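Side-chain contacts in hydrogenase maturation factor (Thermoanaerobacter tengcongensis, PDB 3VTH), which probably transfers the carbamoyl group of carbamoyl phosphate, at the cost of ATP, to the C-terminal cysteine of HypE during [NiFe]-hydrogenase maturation: residues S490-E494 and H495-E499; V697-G701 and G702-N706. All coordinates share one frame; numbering follows the deposited sequence.

Contact 1: residues S490-E494 and H495-E499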
loop_
_atom_site.group_PDB
_atom_site.type_symbol
_atom_site.label_atom_id
_atom_site.label_comp_id
_atom_site.label_asym_id
_atom_site.label_seq_id
_atom_site.Cartn_x
_atom_site.Cartn_y
_atom_site.Cartn_z
ATOM N N SER A 490 -10.324 1.204 -10.429
ATOM C CA SER A 490 -9.669 0.621 -9.249
ATOM C C SER A 490 -10.588 0.688 -8.033
ATOM O O SER A 490 -10.693 -0.279 -7.271
ATOM C CB SER A 490 -8.292 1.249 -8.960
ATOM O OG SER A 490 -8.365 2.552 -8.380
ATOM N N CYS A 491 -11.260 1.821 -7.869
ATOM C CA CYS A 491 -12.248 1.972 -6.802
ATOM C C CYS A 491 -13.497 1.116 -7.068
ATOM O O CYS A 491 -13.974 0.425 -6.166
ATOM C CB CYS A 491 -12.609 3.445 -6.619
ATOM S SG CYS A 491 -13.861 3.718 -5.368
ATOM N N MET A 492 -14.009 1.127 -8.301
ATOM C CA MET A 492 -15.146 0.260 -8.658
ATOM C C MET A 492 -14.874 -1.212 -8.330
ATOM O O MET A 492 -15.738 -1.896 -7.772
ATOM C CB MET A 492 -15.497 0.401 -10.142
ATOM C CG MET A 492 -16.018 1.782 -10.542
ATOM S SD MET A 492 -16.248 1.960 -12.325
ATOM C CE MET A 492 -17.658 0.860 -12.543
ATOM N N ALA A 493 -13.683 -1.690 -8.695
ATOM C CA ALA A 493 -13.239 -3.052 -8.386
ATOM C C ALA A 493 -13.358 -3.427 -6.888
ATOM O O ALA A 493 -13.822 -4.516 -6.562
ATOM C CB ALA A 493 -11.789 -3.258 -8.869
ATOM N N GLU A 494 -12.916 -2.534 -5.995
ATOM C CA GLU A 494 -12.974 -2.758 -4.529
ATOM C C GLU A 494 -14.389 -2.849 -4.051
ATOM O O GLU A 494 -14.683 -3.551 -3.074
ATOM C CB GLU A 494 -12.415 -1.569 -3.740
ATOM C CG GLU A 494 -11.021 -1.205 -3.948
ATOM C CD GLU A 494 -10.520 -0.312 -2.821
ATOM O OE1 GLU A 494 -10.969 -0.481 -1.655
ATOM O OE2 GLU A 494 -9.694 0.566 -3.111
ATOM N N HIS A 495 -15.270 -2.093 -4.699
ATOM C CA HIS A 495 -16.650 -2.031 -4.258
ATOM C C HIS A 495 -17.594 -2.861 -5.109
ATOM O O HIS A 495 -18.803 -2.732 -4.979
ATOM C CB HIS A 495 -17.109 -0.572 -4.166
ATOM C CG HIS A 495 -16.316 0.231 -3.180
ATOM N ND1 HIS A 495 -16.556 0.185 -1.824
ATOM C CD2 HIS A 495 -15.264 1.067 -3.350
ATOM C CE1 HIS A 495 -15.696 0.973 -1.201
ATOM N NE2 HIS A 495 -14.906 1.527 -2.105
ATOM N N ASN A 496 -17.041 -3.720 -5.965
ATOM C CA ASN A 496 -17.845 -4.586 -6.843
ATOM C C ASN A 496 -18.853 -3.822 -7.705
ATOM O O ASN A 496 -19.977 -4.274 -7.922
ATOM C CB ASN A 496 -18.541 -5.691 -6.024
ATOM C CG ASN A 496 -17.572 -6.424 -5.107
ATOM O OD1 ASN A 496 -17.757 -6.460 -3.885
ATOM N ND2 ASN A 496 -16.521 -6.984 -5.689
ATOM N N LEU A 497 -18.438 -2.655 -8.193
ATOM C CA LEU A 497 -19.295 -1.866 -9.059
ATOM C C LEU A 497 -19.022 -2.231 -10.506
ATOM O O LEU A 497 -17.863 -2.413 -10.911
ATOM C CB LEU A 497 -19.107 -0.363 -8.832
ATOM C CG LEU A 497 -19.321 0.163 -7.411
ATOM C CD1 LEU A 497 -18.960 1.640 -7.329
ATOM C CD2 LEU A 497 -20.756 -0.087 -6.913
ATOM N N ASP A 498 -20.107 -2.330 -11.274
ATOM C CA ASP A 498 -20.065 -2.780 -12.658
ATOM C C ASP A 498 -21.264 -2.163 -13.381
ATOM O O ASP A 498 -22.191 -2.871 -13.817
ATOM C CB ASP A 498 -20.112 -4.316 -12.708
ATOM C CG ASP A 498 -20.095 -4.868 -14.132
ATOM O OD1 ASP A 498 -20.578 -6.004 -14.318
ATOM O OD2 ASP A 498 -19.611 -4.184 -15.062
ATOM N N GLU A 499 -21.238 -0.835 -13.465
ATOM C CA GLU A 499 -22.294 -0.021 -14.061
ATOM C C GLU A 499 -21.689 1.362 -14.283
ATOM O O GLU A 499 -20.588 1.641 -13.805
ATOM C CB GLU A 499 -23.495 0.085 -13.121
ATOM C CG GLU A 499 -23.207 0.842 -11.797
ATOM C CD GLU A 499 -24.348 0.693 -10.800
ATOM O OE1 GLU A 499 -25.149 1.646 -10.648
ATOM O OE2 GLU A 499 -24.452 -0.394 -10.186
HETATM O O HOH W 1 -13.792 -6.395 -4.442
#
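H495 folds back along the helix end and sets one edge of its imidazole against C491. Its CD2 lies 3.6 Å from C491 SG, and the carbonyl O of C491 sits near the ring plane at the same edge. The sulfur meets the ring at its edge, 73° off the normal. C491 turns SG anti to its own N (chi1 178°), and this brings the sulfur down the helix toward the ring. The backbone N of H495 bonds C491 O at 3.2 Å, in the carbonyl plane, and makes a weak second bond to M492 O. NE2 is taken up by the carbonyl O of S726, and Y725 meets the ring edge-to-face. With an alanine here, C491 SG would probably lose its aromatic neighbour and S726 O the N-H that it accepts. N496 takes positive phi and turns the chain out of the helix. Its N gives a weak bond to A493 O. A water donates to A493 O and weakly accepts from N496 ND2. L497 then comes back against the last turn. Its N bonds M492 O at 2.8 Å; the bond is nearly straight (170°), with the donor tilted from the carbonyl plane. The side chains of M492 and L497 cross at about a right angle, with their CB atoms 3.9 Å apart. The D498 carboxylate forms a salt bridge with K747. At E499 the carbonyl O lies 3.3 Å from M492 CE. The M492 chain bends at chi3 to bring this methyl there. The E499 carboxylate pairs with K696. The two bonds from N496 and L497, with N496 as C-prime, form the Schellman motif that ends helix 483-494 and leads the chain toward strand 501-507.

Contact 2: residues V697-G701 and G702-N706. With AP2 (phosphomethylphosphonic acid adenosyl ester), chain H.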
loop_
_atom_site.group_PDB
_atom_site.type_symbol
_atom_site.label_atom_id
_atom_site.label_comp_id
_atom_site.label_asym_id
_atom_site.label_seq_id
_atom_site.Cartn_x
_atom_site.Cartn_y
_atom_site.Cartn_z
ATOM N N VAL A 697 -21.144 7.994 -7.313
ATOM C CA VAL A 697 -19.985 8.835 -7.558
ATOM C C VAL A 697 -18.749 8.143 -7.001
ATOM O O VAL A 697 -18.743 7.723 -5.834
ATOM C CB VAL A 697 -20.111 10.194 -6.861
ATOM C CG1 VAL A 697 -18.844 11.049 -7.113
ATOM C CG2 VAL A 697 -21.363 10.933 -7.334
ATOM N N VAL A 698 -17.717 8.033 -7.837
ATOM C CA VAL A 698 -16.439 7.451 -7.452
ATOM C C VAL A 698 -15.370 8.555 -7.430
ATOM O O VAL A 698 -15.224 9.311 -8.398
ATOM C CB VAL A 698 -16.009 6.333 -8.448
ATOM C CG1 VAL A 698 -14.587 5.865 -8.161
ATOM C CG2 VAL A 698 -16.980 5.157 -8.396
ATOM N N LEU A 699 -14.614 8.627 -6.335
ATOM C CA LEU A 699 -13.531 9.589 -6.214
ATOM C C LEU A 699 -12.220 8.840 -6.206
ATOM O O LEU A 699 -12.017 7.958 -5.372
ATOM C CB LEU A 699 -13.656 10.410 -4.911
ATOM C CG LEU A 699 -15.044 10.961 -4.551
ATOM C CD1 LEU A 699 -15.045 11.526 -3.106
ATOM C CD2 LEU A 699 -15.489 12.027 -5.538
ATOM N N SER A 700 -11.335 9.164 -7.143
ATOM C CA SER A 700 -10.009 8.517 -7.171
ATOM C C SER A 700 -8.963 9.433 -7.817
ATOM O O SER A 700 -9.284 10.539 -8.245
ATOM C CB SER A 700 -10.086 7.154 -7.880
ATOM O OG SER A 700 -8.907 6.395 -7.635
ATOM N N GLY A 701 -7.719 8.967 -7.888
ATOM C CA GLY A 701 -6.620 9.804 -8.341
ATOM C C GLY A 701 -5.914 10.324 -7.109
ATOM O O GLY A 701 -6.527 10.487 -6.050
ATOM N N GLY A 702 -4.634 10.611 -7.261
ATOM C CA GLY A 702 -3.757 10.983 -6.146
ATOM C C GLY A 702 -4.124 12.260 -5.397
ATOM O O GLY A 702 -3.734 12.409 -4.249
ATOM N N SER A 703 -4.872 13.178 -6.010
ATOM C CA SER A 703 -5.321 14.375 -5.259
ATOM C C SER A 703 -6.232 13.980 -4.086
ATOM O O SER A 703 -6.352 14.707 -3.114
ATOM C CB SER A 703 -6.061 15.382 -6.153
ATOM O OG SER A 703 -5.263 15.853 -7.222
ATOM N N PHE A 704 -6.877 12.818 -4.170
ATOM C CA PHE A 704 -7.722 12.385 -3.048
ATOM C C PHE A 704 -6.984 11.777 -1.848
ATOM O O PHE A 704 -7.603 11.387 -0.855
ATOM C CB PHE A 704 -8.907 11.559 -3.538
ATOM C CG PHE A 704 -9.937 12.386 -4.222
ATOM C CD1 PHE A 704 -10.700 13.304 -3.487
ATOM C CD2 PHE A 704 -10.117 12.311 -5.597
ATOM C CE1 PHE A 704 -11.670 14.106 -4.116
ATOM C CE2 PHE A 704 -11.072 13.117 -6.238
ATOM C CZ PHE A 704 -11.842 14.019 -5.506
ATOM N N GLN A 705 -5.658 11.776 -1.913
ATOM C CA GLN A 705 -4.837 11.652 -0.708
ATOM C C GLN A 705 -5.005 12.856 0.234
ATOM O O GLN A 705 -4.669 12.777 1.417
ATOM C CB GLN A 705 -3.367 11.504 -1.081
ATOM C CG GLN A 705 -3.046 10.183 -1.801
ATOM C CD GLN A 705 -1.661 10.197 -2.386
ATOM O OE1 GLN A 705 -1.365 10.978 -3.302
ATOM N NE2 GLN A 705 -0.797 9.338 -1.871
ATOM N N ASN A 706 -5.526 13.957 -0.296
ATOM C CA ASN A 706 -5.864 15.125 0.520
ATOM C C ASN A 706 -7.074 14.759 1.387
ATOM O O ASN A 706 -8.174 14.498 0.856
ATOM C CB ASN A 706 -6.179 16.303 -0.413
ATOM C CG ASN A 706 -6.385 17.608 0.321
ATOM O OD1 ASN A 706 -7.240 17.715 1.192
ATOM N ND2 ASN A 706 -5.591 18.610 -0.029
HETATM P PB AP2 H . -0.054 11.004 -11.492
HETATM O O1B AP2 H . -0.331 12.436 -11.106
HETATM O O2B AP2 H . -1.214 10.217 -12.019
HETATM O O3B AP2 H . 1.219 10.872 -12.290
HETATM C C3A AP2 H . 0.360 10.248 -9.897
HETATM P PA AP2 H . -1.014 10.140 -8.714
HETATM O O1A AP2 H . -0.394 9.256 -7.641
HETATM O O2A AP2 H . -2.362 9.778 -9.288
HETATM O "O5'" AP2 H . -1.187 11.649 -8.155
HETATM C "C5'" AP2 H . -0.151 12.169 -7.330
HETATM C "C4'" AP2 H . -0.391 13.661 -7.280
HETATM O "O4'" AP2 H . -1.519 13.936 -6.449
HETATM C "C3'" AP2 H . 0.760 14.416 -6.645
HETATM O "O3'" AP2 H . 1.831 14.592 -7.579
HETATM C "C2'" AP2 H . 0.056 15.701 -6.260
HETATM O "O2'" AP2 H . 0.014 16.518 -7.437
HETATM C "C1'" AP2 H . -1.351 15.233 -5.861
HETATM N N9 AP2 H . -1.395 15.200 -4.371
HETATM C C8 AP2 H . -0.676 14.410 -3.535
HETATM N N7 AP2 H . -0.935 14.691 -2.229
HETATM C C5 AP2 H . -1.844 15.685 -2.210
HETATM C C6 AP2 H . -2.553 16.466 -1.165
HETATM N N6 AP2 H . -2.348 16.227 0.155
HETATM N N1 AP2 H . -3.414 17.434 -1.584
HETATM C C2 AP2 H . -3.654 17.680 -2.890
HETATM N N3 AP2 H . -3.033 17.015 -3.889
HETATM C C4 AP2 H . -2.136 16.027 -3.614
#
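F704 lays one face of its ring on L699. L699 CB stands over the ring centre, 3.9 Å from the centroid and 9° off the normal, a CH-pi contact. The edge of the same ring faces the backbone, where S700 O lies in plane, 3.3 Å from CD2. CG of F704 is anti to its carbonyl carbon (chi1 -73°), which swings the ring back over the strand end. F704 N bonds G701 O at 3.0 Å, from above the carbonyl plane, and closes the turn. L710, I714 and L713 of helix 707-719 complete this apolar packing. The nucleotide side is polar and has little packing between the two segments; Q705, partly exposed, lies at its more open end. G702 N bonds O2A of the ADP analogue AP2 at 3.2 Å. A side chain on G702 would run into AP2 O5'. N706 ND2 gives a 2.9 Å bond to the adenine N1 of AP2, and it also pairs with H674. N706 OD1 caps the helix at L709 N. The chemistry thus splits: an apolar ring secures the turn, while bare backbone and one amide read phosphate and adenine, so this turn forms part of the nucleotide pocket of the Kae1-like domain.

Overall arrangement
The chain reaches contact 1 first, at the end of helix 483-494, where 490-499 turns off toward strand 501-507. Contact 2 comes about 200 residues later, where strand 696-700 runs into the turn before helix 707-719. Each closes a short turn of its own, so the two follow in series and neither nest nor cross. They meet in space: C491 CB packs on V698 CG1 at 3.5 Å, and M492 and L497 also touch V698. The C-terminal part of helix 483-494 thus packs on V698 and S700 of strand 696-700, which pairs in parallel with 501-507. The iron site lies nearby: H487 on this helix and D507 at the end of that strand are both ligands.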